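Local atomic coordinates of protein MpaA (Escherichia coli O157:H7, PDB entry 5HXD), a protein that probably hydrolyses the gamma-D-glutamyl-diaminopimelate amide bond of the murein tripeptide, with zinc as cofactor, in peptidoglycan degradation. Residues D165-L171 with N203-I207; L70-V75 with L230-H234; N53-T58 with F211-S216. All coordinates share one frame; numbering follows the deposited sequence.

The three contacts tie together parts of one alpha/beta fold of the peptidase M14 family. Along the chain, contact 1 is nested within the loops closed by contacts 2 and 3, while those two interleave. Contacts 1 and 2 join elements at the same mixed sheet, through strand 206-210 and the outermost strand 74-76; their centres are about 16 Å apart, and Leu171 packs on Trp233. Segment 211-216 follows strand 206-210, which begins in segment 203-207. Contact 3 lies about 22 Å from contact 1 and 19 Å from contact 2, centre to centre. It packs the chain just past two predicted zinc ligands and the predicted proton donor/acceptor, Ser55's side chain about 9 Å from the zinc, and it alone touches the second subunit.

Contact 1 (D165-L171 with N203-I207); sequences DPRHSEL and NLHCI
Asp165 and His205 meet in a His-carboxylate hydrogen bond, and the same carboxylate closes an Asx turn at the start of the 165-168 type I turn. His205 NE2 donates to Asp165 OD1 over 2.8 Å, nearly straight at 163°, with the oxygen lying in the imidazole plane. On the acceptor side the nitrogen comes from the syn side but well out of the carboxylate plane. From the opposite face of that plane the backbone N of Arg167 reaches OD1 of Asp165 at 2.9 Å, so two donors grip one oxygen. The other oxygen, Asp165 OD2, accepts from Ser169 OG, also at 2.9 Å; together these bonds hold the carboxylate against rotation.

Arg167 bends at chi2 and chi3 to lay its guanidinium almost parallel to the imidazole, the planes only 10° apart. The overlap is offset: Arg167 NE stands over the ring near its rim, 3.6 Å from His205 CG, while His205 CB sits over the centre of the guanidinium. His205 can offer its ring this way because CG is anti to the backbone N (chi1 -175°), reaching across to the turn.

Further out, His205 and Ile207 bond through their backbones to the neighbouring strand 153-157, and Asp165 to Val184. The turn connects strand 162-164 to helix 170-178, of which Ser169 is the N-cap, and is pinned by the start of strand 206-210. Inside this joint, Ile207 CD1 lies between Asp165 CG, at 3.5 Å, and Leu171 CG, at 4.3 Å.

Contact 2 (L70-V75 with L230-H234); sequences LRRHHV and LLRWH
Leu230 meets His73 through its backbone: its O lies at the edge of the imidazole, in the ring plane, near CD2, while the side chain turns to Trp174 and Leu175 of helix 170-178. Here the chain leaves helix 224-230 in a type I turn, Leu230 to Trp233. Leu231 O accepts from the backbone N of Arg72 at 2.8 Å. The Leu231 side chain packs against segment 70-75: CG, anti to the carbonyl carbon (chi1 -58°), carries Leu231 CD2 to Val75 CG2 at 3.7 Å, the two side chains crossing at about a right angle. Arg71 CD touches Leu231 CD2 at 4.1 Å, before its guanidinium goes on to Phe32 O.

At Arg232 the backbone does the work again. The aliphatic part of Arg72 lies along it, Arg72 CG 3.6 Å from Arg232 CA, and NH1 makes a weak bond to Arg232 O. The next carbonyl, Trp233 O, takes His73 NE2 in the carbonyl plane, on a lone pair, at 2.9 Å. That bond is bent, 132° at the hydrogen, and the oxygen is tilted from the ring plane. With ND1 held by Gly42 N, both ring nitrogens of His73 are engaged and its rotation is fixed. Finally His234 brings ND1 over one face of the Arg72 guanidinium, the planes 75° apart, at a poor angle for a hydrogen bond; the strongest polar partner of Arg72 is Glu40, whose OE2 forms a salt bridge with NE.

This joint fastens the C-terminal tail to the entry of strand 74-76, an outermost strand of the central mixed sheet of the M14 alpha/beta fold.

Contact 3 (N53-T58 with F211-S216); sequences NSSVVT and FPPISS
Phe211 turns its ring so that helix 53-65 meets it on one face and along one edge. Over the face stands Ser55 CB, 4.3 Å from the Phe211 ring centroid and 17° off the normal, a CH-pi contact displaced toward the rim. The side chains of Thr58 and Phe211 come at each other from opposite directions, and Thr58 OG1 lies in the ring plane, 3.6 Å from Phe211 CE2. Ser54 OG comes near the plane too, 3.5 Å from Phe211 CD2. The hydroxyl of Thr58 is held there because OG1 sits anti to its own carbonyl carbon (chi1 -67°), which lets Thr58 OG1 donate back to Ser54 O, nearly on the C=O axis, at 2.6 Å. Ser54 OG has a weak bond to Asp158.

Beyond the ring the loop folds over segment 53-58. Ile214 CG2 closes on Ser54 OG at 3.9 Å. Ser216 then rests its CB on Val57 CB at 4.1 Å. Just before it, Ser215 is the N-cap of helix 216-222, its OG accepting from Glu218 N. Asn53, Val57 and Ser215 also pack against the second subunit.

Segment 53-58 directly follows Glu52, which with His49 forms the predicted His-x-x-Glu zinc-ligand pair. The packing thus lies close to the zinc site of the M14 fold, in which Glu210, just before the loop, is the predicted proton donor/acceptor.

Contact 1 (D165-L171 with N203-I207)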
loop_
_atom_site.group_PDB
_atom_site.type_symbol
_atom_site.label_atom_id
_atom_site.label_comp_id
_atom_site.label_asym_id
_atom_site.label_seq_id
_atom_site.Cartn_x
_atom_site.Cartn_y
_atom_site.Cartn_z
ATOM N N ASP A 165 -16.542 -18.157 2.228
ATOM C CA ASP A 165 -17.440 -18.471 1.127
ATOM C C ASP A 165 -18.831 -18.768 1.652
ATOM O O ASP A 165 -19.078 -19.856 2.175
ATOM C CB ASP A 165 -16.921 -19.660 0.320
ATOM C CG ASP A 165 -17.645 -19.820 -1.000
ATOM O OD1 ASP A 165 -18.765 -19.289 -1.126
ATOM O OD2 ASP A 165 -17.098 -20.470 -1.919
ATOM N N PRO A 166 -19.748 -17.801 1.482
ATOM C CA PRO A 166 -21.161 -17.876 1.903
ATOM C C PRO A 166 -21.931 -18.996 1.207
ATOM O O PRO A 166 -23.010 -19.376 1.666
ATOM C CB PRO A 166 -21.730 -16.505 1.507
ATOM C CG PRO A 166 -20.806 -16.002 0.428
ATOM C CD PRO A 166 -19.442 -16.557 0.750
ATOM N N ARG A 167 -21.378 -19.519 0.119
ATOM C CA ARG A 167 -22.020 -20.614 -0.601
ATOM C C ARG A 167 -21.429 -21.975 -0.255
ATOM O O ARG A 167 -22.084 -23.002 -0.460
ATOM C CB ARG A 167 -21.928 -20.383 -2.114
ATOM C CG ARG A 167 -23.267 -20.047 -2.748
ATOM C CD ARG A 167 -23.255 -18.724 -3.513
ATOM N NE ARG A 167 -23.222 -18.938 -4.958
ATOM C CZ ARG A 167 -23.807 -18.145 -5.849
ATOM N NH1 ARG A 167 -24.483 -17.082 -5.448
ATOM N NH2 ARG A 167 -23.713 -18.420 -7.143
ATOM N N HIS A 168 -20.209 -21.966 0.287
ATOM C CA HIS A 168 -19.385 -23.170 0.438
ATOM C C HIS A 168 -19.348 -23.938 -0.880
ATOM O O HIS A 168 -19.941 -25.014 -1.004
ATOM C CB HIS A 168 -19.902 -24.073 1.568
ATOM C CG HIS A 168 -18.976 -25.196 1.914
ATOM N ND1 HIS A 168 -19.150 -26.486 1.438
ATOM C CD2 HIS A 168 -17.857 -25.240 2.677
ATOM C CE1 HIS A 168 -18.189 -27.259 1.895
ATOM N NE2 HIS A 168 -17.382 -26.527 2.652
ATOM N N SER A 169 -18.663 -23.375 -1.871
ATOM C CA SER A 169 -18.614 -23.973 -3.202
ATOM C C SER A 169 -17.240 -24.558 -3.527
ATOM O O SER A 169 -16.403 -24.727 -2.644
ATOM C CB SER A 169 -18.996 -22.936 -4.250
ATOM O OG SER A 169 -18.077 -21.858 -4.214
ATOM N N GLU A 170 -17.006 -24.854 -4.801
ATOM C CA GLU A 170 -15.742 -25.452 -5.227
ATOM C C GLU A 170 -14.560 -24.479 -5.119
ATOM O O GLU A 170 -13.487 -24.809 -4.580
ATOM C CB GLU A 170 -15.869 -25.959 -6.665
ATOM C CG GLU A 170 -14.623 -26.645 -7.193
ATOM C CD GLU A 170 -14.792 -27.129 -8.614
ATOM O OE1 GLU A 170 -15.910 -26.981 -9.151
ATOM O OE2 GLU A 170 -13.811 -27.647 -9.195
ATOM N N LEU A 171 -14.770 -23.284 -5.659
ATOM C CA LEU A 171 -13.771 -22.234 -5.657
ATOM C C LEU A 171 -13.388 -21.913 -4.218
ATOM O O LEU A 171 -12.217 -21.700 -3.901
ATOM C CB LEU A 171 -14.318 -21.007 -6.383
ATOM C CG LEU A 171 -13.394 -19.837 -6.684
ATOM C CD1 LEU A 171 -12.026 -20.336 -7.112
ATOM C CD2 LEU A 171 -14.024 -19.006 -7.775
ATOM N N ASN A 203 -27.486 -11.333 -6.473
ATOM C CA ASN A 203 -27.256 -12.769 -6.635
ATOM C C ASN A 203 -25.924 -13.066 -7.313
ATOM O O ASN A 203 -25.791 -14.069 -8.018
ATOM C CB ASN A 203 -28.396 -13.417 -7.417
ATOM C CG ASN A 203 -29.659 -13.547 -6.593
ATOM O OD1 ASN A 203 -29.716 -13.112 -5.433
ATOM N ND2 ASN A 203 -30.684 -14.149 -7.185
ATOM N N LEU A 204 -24.941 -12.189 -7.083
ATOM C CA LEU A 204 -23.560 -12.400 -7.523
ATOM C C LEU A 204 -22.722 -13.076 -6.445
ATOM O O LEU A 204 -22.698 -12.620 -5.307
ATOM C CB LEU A 204 -22.911 -11.074 -7.908
ATOM C CG LEU A 204 -21.423 -11.162 -8.258
ATOM C CD1 LEU A 204 -21.211 -12.109 -9.435
ATOM C CD2 LEU A 204 -20.847 -9.777 -8.561
ATOM N N HIS A 205 -22.036 -14.156 -6.801
ATOM C CA HIS A 205 -21.226 -14.884 -5.824
ATOM C C HIS A 205 -19.950 -14.126 -5.471
ATOM O O HIS A 205 -19.052 -14.004 -6.314
ATOM C CB HIS A 205 -20.861 -16.277 -6.339
ATOM C CG HIS A 205 -20.135 -17.125 -5.338
ATOM N ND1 HIS A 205 -19.237 -18.107 -5.708
ATOM C CD2 HIS A 205 -20.170 -17.145 -3.986
ATOM C CE1 HIS A 205 -18.747 -18.688 -4.628
ATOM N NE2 HIS A 205 -19.301 -18.129 -3.567
ATOM N N CYS A 206 -19.885 -13.623 -4.229
ATOM C CA CYS A 206 -18.695 -12.972 -3.672
ATOM C C CYS A 206 -18.046 -13.845 -2.583
ATOM O O CYS A 206 -18.727 -14.430 -1.721
ATOM C CB CYS A 206 -19.031 -11.587 -3.094
ATOM S SG CYS A 206 -17.612 -10.683 -2.302
ATOM N N ILE A 207 -16.721 -13.930 -2.648
ATOM C CA ILE A 207 -15.924 -14.663 -1.691
ATOM C C ILE A 207 -14.895 -13.700 -1.151
ATOM O O ILE A 207 -14.144 -13.111 -1.931
ATOM C CB ILE A 207 -15.190 -15.862 -2.335
ATOM C CG1 ILE A 207 -16.135 -17.019 -2.619
ATOM C CG2 ILE A 207 -14.076 -16.361 -1.435
ATOM C CD1 ILE A 207 -15.417 -18.221 -3.227
#

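Contact 2 (L70-V75 with L230-H234)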
loop_
_atom_site.group_PDB
_atom_site.type_symbol
_atom_site.label_atom_id
_atom_site.label_comp_id
_atom_site.label_asym_id
_atom_site.label_seq_id
_atom_site.Cartn_x
_atom_site.Cartn_y
_atom_site.Cartn_z
ATOM N N LEU A 70 -2.783 -17.126 -20.463
ATOM C CA LEU A 70 -3.464 -18.058 -19.563
ATOM C C LEU A 70 -4.434 -17.420 -18.544
ATOM O O LEU A 70 -5.034 -18.138 -17.738
ATOM C CB LEU A 70 -2.423 -18.881 -18.785
ATOM C CG LEU A 70 -1.273 -19.589 -19.514
ATOM C CD1 LEU A 70 -0.151 -19.982 -18.534
ATOM C CD2 LEU A 70 -1.787 -20.814 -20.274
ATOM N N ARG A 71 -4.591 -16.095 -18.550
ATOM C CA ARG A 71 -5.455 -15.466 -17.542
ATOM C C ARG A 71 -6.925 -15.603 -17.916
ATOM O O ARG A 71 -7.350 -15.209 -19.008
ATOM C CB ARG A 71 -5.094 -13.979 -17.329
ATOM C CG ARG A 71 -5.730 -13.352 -16.065
ATOM C CD ARG A 71 -4.932 -12.141 -15.501
ATOM N NE ARG A 71 -4.855 -11.024 -16.439
ATOM C CZ ARG A 71 -5.817 -10.123 -16.599
ATOM N NH1 ARG A 71 -6.920 -10.209 -15.878
ATOM N NH2 ARG A 71 -5.683 -9.141 -17.476
ATOM N N ARG A 72 -7.707 -16.159 -17.002
ATOM C CA ARG A 72 -9.121 -16.364 -17.264
ATOM C C ARG A 72 -10.026 -15.261 -16.689
ATOM O O ARG A 72 -11.156 -15.064 -17.161
ATOM C CB ARG A 72 -9.547 -17.728 -16.713
ATOM C CG ARG A 72 -8.607 -18.872 -17.088
ATOM C CD ARG A 72 -9.168 -20.217 -16.656
ATOM N NE ARG A 72 -9.558 -21.041 -17.799
ATOM C CZ ARG A 72 -8.857 -22.070 -18.265
ATOM N NH1 ARG A 72 -7.710 -22.425 -17.690
ATOM N NH2 ARG A 72 -9.307 -22.746 -19.311
ATOM N N HIS A 73 -9.517 -14.538 -15.687
ATOM C CA HIS A 73 -10.341 -13.652 -14.862
ATOM C C HIS A 73 -9.857 -12.199 -14.826
ATOM O O HIS A 73 -8.666 -11.935 -14.900
ATOM C CB HIS A 73 -10.411 -14.208 -13.429
ATOM C CG HIS A 73 -10.747 -15.673 -13.362
ATOM N ND1 HIS A 73 -11.773 -16.234 -14.087
ATOM C CD2 HIS A 73 -10.193 -16.687 -12.651
ATOM C CE1 HIS A 73 -11.839 -17.529 -13.831
ATOM N NE2 HIS A 73 -10.888 -17.829 -12.961
ATOM N N HIS A 74 -10.805 -11.269 -14.710
ATOM C CA HIS A 74 -10.528 -9.837 -14.599
ATOM C C HIS A 74 -9.885 -9.461 -13.259
ATOM O O HIS A 74 -10.132 -10.112 -12.239
ATOM C CB HIS A 74 -11.816 -9.022 -14.760
ATOM C CG HIS A 74 -12.587 -9.326 -16.005
ATOM N ND1 HIS A 74 -12.084 -9.094 -17.264
ATOM C CD2 HIS A 74 -13.835 -9.812 -16.183
ATOM C CE1 HIS A 74 -12.980 -9.444 -18.169
ATOM N NE2 HIS A 74 -14.053 -9.883 -17.538
ATOM N N VAL A 75 -9.100 -8.385 -13.252
ATOM C CA VAL A 75 -8.333 -8.007 -12.062
ATOM C C VAL A 75 -8.382 -6.513 -11.751
ATOM O O VAL A 75 -8.140 -5.675 -12.625
ATOM C CB VAL A 75 -6.847 -8.432 -12.201
ATOM C CG1 VAL A 75 -6.007 -7.878 -11.040
ATOM C CG2 VAL A 75 -6.730 -9.959 -12.286
ATOM N N LEU A 230 -4.952 -18.974 -9.272
ATOM C CA LEU A 230 -6.284 -18.378 -9.170
ATOM C C LEU A 230 -6.633 -17.544 -10.401
ATOM O O LEU A 230 -7.795 -17.494 -10.819
ATOM C CB LEU A 230 -6.389 -17.508 -7.915
ATOM C CG LEU A 230 -7.744 -16.818 -7.737
ATOM C CD1 LEU A 230 -8.877 -17.847 -7.787
ATOM C CD2 LEU A 230 -7.787 -16.020 -6.441
ATOM N N LEU A 231 -5.628 -16.895 -10.983
ATOM C CA LEU A 231 -5.833 -16.117 -12.211
ATOM C C LEU A 231 -6.243 -17.010 -13.393
ATOM O O LEU A 231 -6.791 -16.519 -14.375
ATOM C CB LEU A 231 -4.570 -15.318 -12.567
ATOM C CG LEU A 231 -4.063 -14.324 -11.504
ATOM C CD1 LEU A 231 -2.597 -13.984 -11.689
ATOM C CD2 LEU A 231 -4.877 -13.052 -11.499
ATOM N N ARG A 232 -5.987 -18.314 -13.289
ATOM C CA ARG A 232 -6.305 -19.258 -14.368
ATOM C C ARG A 232 -7.227 -20.391 -13.912
ATOM O O ARG A 232 -7.227 -21.461 -14.507
ATOM C CB ARG A 232 -5.014 -19.860 -14.942
ATOM C CG ARG A 232 -4.161 -20.586 -13.897
ATOM C CD ARG A 232 -2.998 -21.361 -14.516
ATOM N NE ARG A 232 -2.354 -22.248 -13.543
ATOM C CZ ARG A 232 -1.363 -23.087 -13.834
ATOM N NH1 ARG A 232 -0.897 -23.146 -15.072
ATOM N NH2 ARG A 232 -0.832 -23.863 -12.890
ATOM N N TRP A 233 -7.998 -20.156 -12.856
ATOM C CA TRP A 233 -8.786 -21.206 -12.226
ATOM C C TRP A 233 -10.022 -21.568 -13.033
ATOM O O TRP A 233 -10.741 -20.691 -13.499
ATOM C CB TRP A 233 -9.210 -20.789 -10.819
ATOM C CG TRP A 233 -10.104 -21.800 -10.095
ATOM C CD1 TRP A 233 -9.696 -22.773 -9.229
ATOM C CD2 TRP A 233 -11.541 -21.921 -10.166
ATOM N NE1 TRP A 233 -10.777 -23.491 -8.763
ATOM C CE2 TRP A 233 -11.934 -22.979 -9.327
ATOM C CE3 TRP A 233 -12.548 -21.232 -10.874
ATOM C CZ2 TRP A 233 -13.258 -23.377 -9.155
ATOM C CZ3 TRP A 233 -13.871 -21.620 -10.704
ATOM C CH2 TRP A 233 -14.213 -22.680 -9.851
ATOM N N HIS A 234 -10.266 -22.867 -13.187
ATOM C CA HIS A 234 -11.517 -23.361 -13.765
ATOM C C HIS A 234 -12.017 -24.536 -12.930
ATOM O O HIS A 234 -11.226 -25.165 -12.215
ATOM C CB HIS A 234 -11.346 -23.764 -15.244
ATOM C CG HIS A 234 -10.276 -24.770 -15.485
ATOM N ND1 HIS A 234 -9.046 -24.443 -16.059
ATOM C CD2 HIS A 234 -10.210 -26.103 -15.265
ATOM C CE1 HIS A 234 -8.306 -25.510 -16.161
ATOM N NE2 HIS A 234 -8.988 -26.551 -15.678
#

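Contact 3 (N53-T58 with F211-S216)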
loop_
_atom_site.group_PDB
_atom_site.type_symbol
_atom_site.label_atom_id
_atom_site.label_comp_id
_atom_site.label_asym_id
_atom_site.label_seq_id
_atom_site.Cartn_x
_atom_site.Cartn_y
_atom_site.Cartn_z
ATOM N N ASN A 53 -2.373 -4.186 2.376
ATOM C CA ASN A 53 -1.317 -4.137 1.382
ATOM C C ASN A 53 -0.732 -5.449 0.846
ATOM O O ASN A 53 -0.319 -5.542 -0.316
ATOM C CB ASN A 53 -0.221 -3.303 2.062
ATOM C CG ASN A 53 -0.496 -1.839 1.970
ATOM O OD1 ASN A 53 0.334 -1.052 2.357
ATOM N ND2 ASN A 53 -1.542 -1.470 1.211
ATOM N N SER A 54 -0.577 -6.419 1.746
ATOM C CA SER A 54 0.071 -7.689 1.400
ATOM C C SER A 54 -0.646 -8.489 0.309
ATOM O O SER A 54 -0.048 -9.367 -0.316
ATOM C CB SER A 54 0.229 -8.583 2.644
ATOM O OG SER A 54 -1.029 -8.968 3.188
ATOM N N SER A 55 -1.917 -8.211 0.066
ATOM C CA SER A 55 -2.600 -8.909 -1.030
ATOM C C SER A 55 -2.512 -8.106 -2.332
ATOM O O SER A 55 -2.495 -8.678 -3.412
ATOM C CB SER A 55 -4.061 -9.227 -0.667
ATOM O OG SER A 55 -4.628 -8.266 0.210
ATOM N N VAL A 56 -2.411 -6.784 -2.235
ATOM C CA VAL A 56 -2.305 -5.957 -3.435
ATOM C C VAL A 56 -0.936 -6.089 -4.076
ATOM O O VAL A 56 -0.785 -5.920 -5.284
ATOM C CB VAL A 56 -2.568 -4.484 -3.142
ATOM C CG1 VAL A 56 -2.447 -3.659 -4.424
ATOM C CG2 VAL A 56 -3.937 -4.319 -2.496
ATOM N N VAL A 57 0.072 -6.408 -3.278
ATOM C CA VAL A 57 1.384 -6.657 -3.855
ATOM C C VAL A 57 1.432 -8.083 -4.389
ATOM O O VAL A 57 2.020 -8.336 -5.430
ATOM C CB VAL A 57 2.507 -6.429 -2.844
ATOM C CG1 VAL A 57 3.843 -6.795 -3.450
ATOM C CG2 VAL A 57 2.505 -4.977 -2.391
ATOM N N THR A 58 0.770 -8.998 -3.686
ATOM C CA THR A 58 0.729 -10.400 -4.082
ATOM C C THR A 58 0.007 -10.592 -5.409
ATOM O O THR A 58 0.508 -11.268 -6.309
ATOM C CB THR A 58 0.037 -11.268 -3.031
ATOM O OG1 THR A 58 0.824 -11.298 -1.838
ATOM C CG2 THR A 58 -0.118 -12.689 -3.559
ATOM N N PHE A 211 -6.223 -12.796 3.945
ATOM C CA PHE A 211 -4.846 -13.158 4.235
ATOM C C PHE A 211 -4.633 -13.217 5.739
ATOM O O PHE A 211 -5.418 -12.667 6.507
ATOM C CB PHE A 211 -3.887 -12.145 3.634
ATOM C CG PHE A 211 -3.314 -12.550 2.322
ATOM C CD1 PHE A 211 -3.914 -13.527 1.554
ATOM C CD2 PHE A 211 -2.157 -11.943 1.851
ATOM C CE1 PHE A 211 -3.376 -13.891 0.323
ATOM C CE2 PHE A 211 -1.605 -12.304 0.630
ATOM C CZ PHE A 211 -2.218 -13.280 -0.137
ATOM N N PRO A 212 -3.566 -13.886 6.176
ATOM C CA PRO A 212 -3.204 -13.749 7.587
ATOM C C PRO A 212 -2.325 -12.521 7.730
ATOM O O PRO A 212 -2.029 -11.888 6.711
ATOM C CB PRO A 212 -2.436 -15.032 7.870
ATOM C CG PRO A 212 -1.740 -15.316 6.551
ATOM C CD PRO A 212 -2.686 -14.832 5.462
ATOM N N PRO A 213 -1.933 -12.164 8.963
ATOM C CA PRO A 213 -0.887 -11.139 9.050
ATOM C C PRO A 213 0.373 -11.672 8.392
ATOM O O PRO A 213 0.835 -12.755 8.742
ATOM C CB PRO A 213 -0.702 -10.941 10.546
ATOM C CG PRO A 213 -2.009 -11.378 11.143
ATOM C CD PRO A 213 -2.463 -12.525 10.289
ATOM N N ILE A 214 0.888 -10.945 7.412
ATOM C CA ILE A 214 2.026 -11.410 6.639
ATOM C C ILE A 214 2.612 -10.266 5.807
ATOM O O ILE A 214 1.881 -9.448 5.249
ATOM C CB ILE A 214 1.632 -12.579 5.718
ATOM C CG1 ILE A 214 2.884 -13.161 5.043
ATOM C CG2 ILE A 214 0.553 -12.134 4.704
ATOM C CD1 ILE A 214 2.621 -14.285 4.062
ATOM N N SER A 215 3.935 -10.205 5.733
ATOM C CA SER A 215 4.604 -9.144 4.999
ATOM C C SER A 215 4.451 -9.324 3.494
ATOM O O SER A 215 4.296 -10.437 3.036
ATOM C CB SER A 215 6.081 -9.111 5.375
ATOM O OG SER A 215 6.719 -10.311 4.993
ATOM N N SER A 216 4.515 -8.230 2.735
ATOM C CA SER A 216 4.536 -8.281 1.271
ATOM C C SER A 216 5.756 -9.037 0.721
ATOM O O SER A 216 5.798 -9.390 -0.459
ATOM C CB SER A 216 4.520 -6.869 0.672
ATOM O OG SER A 216 3.694 -5.993 1.419
#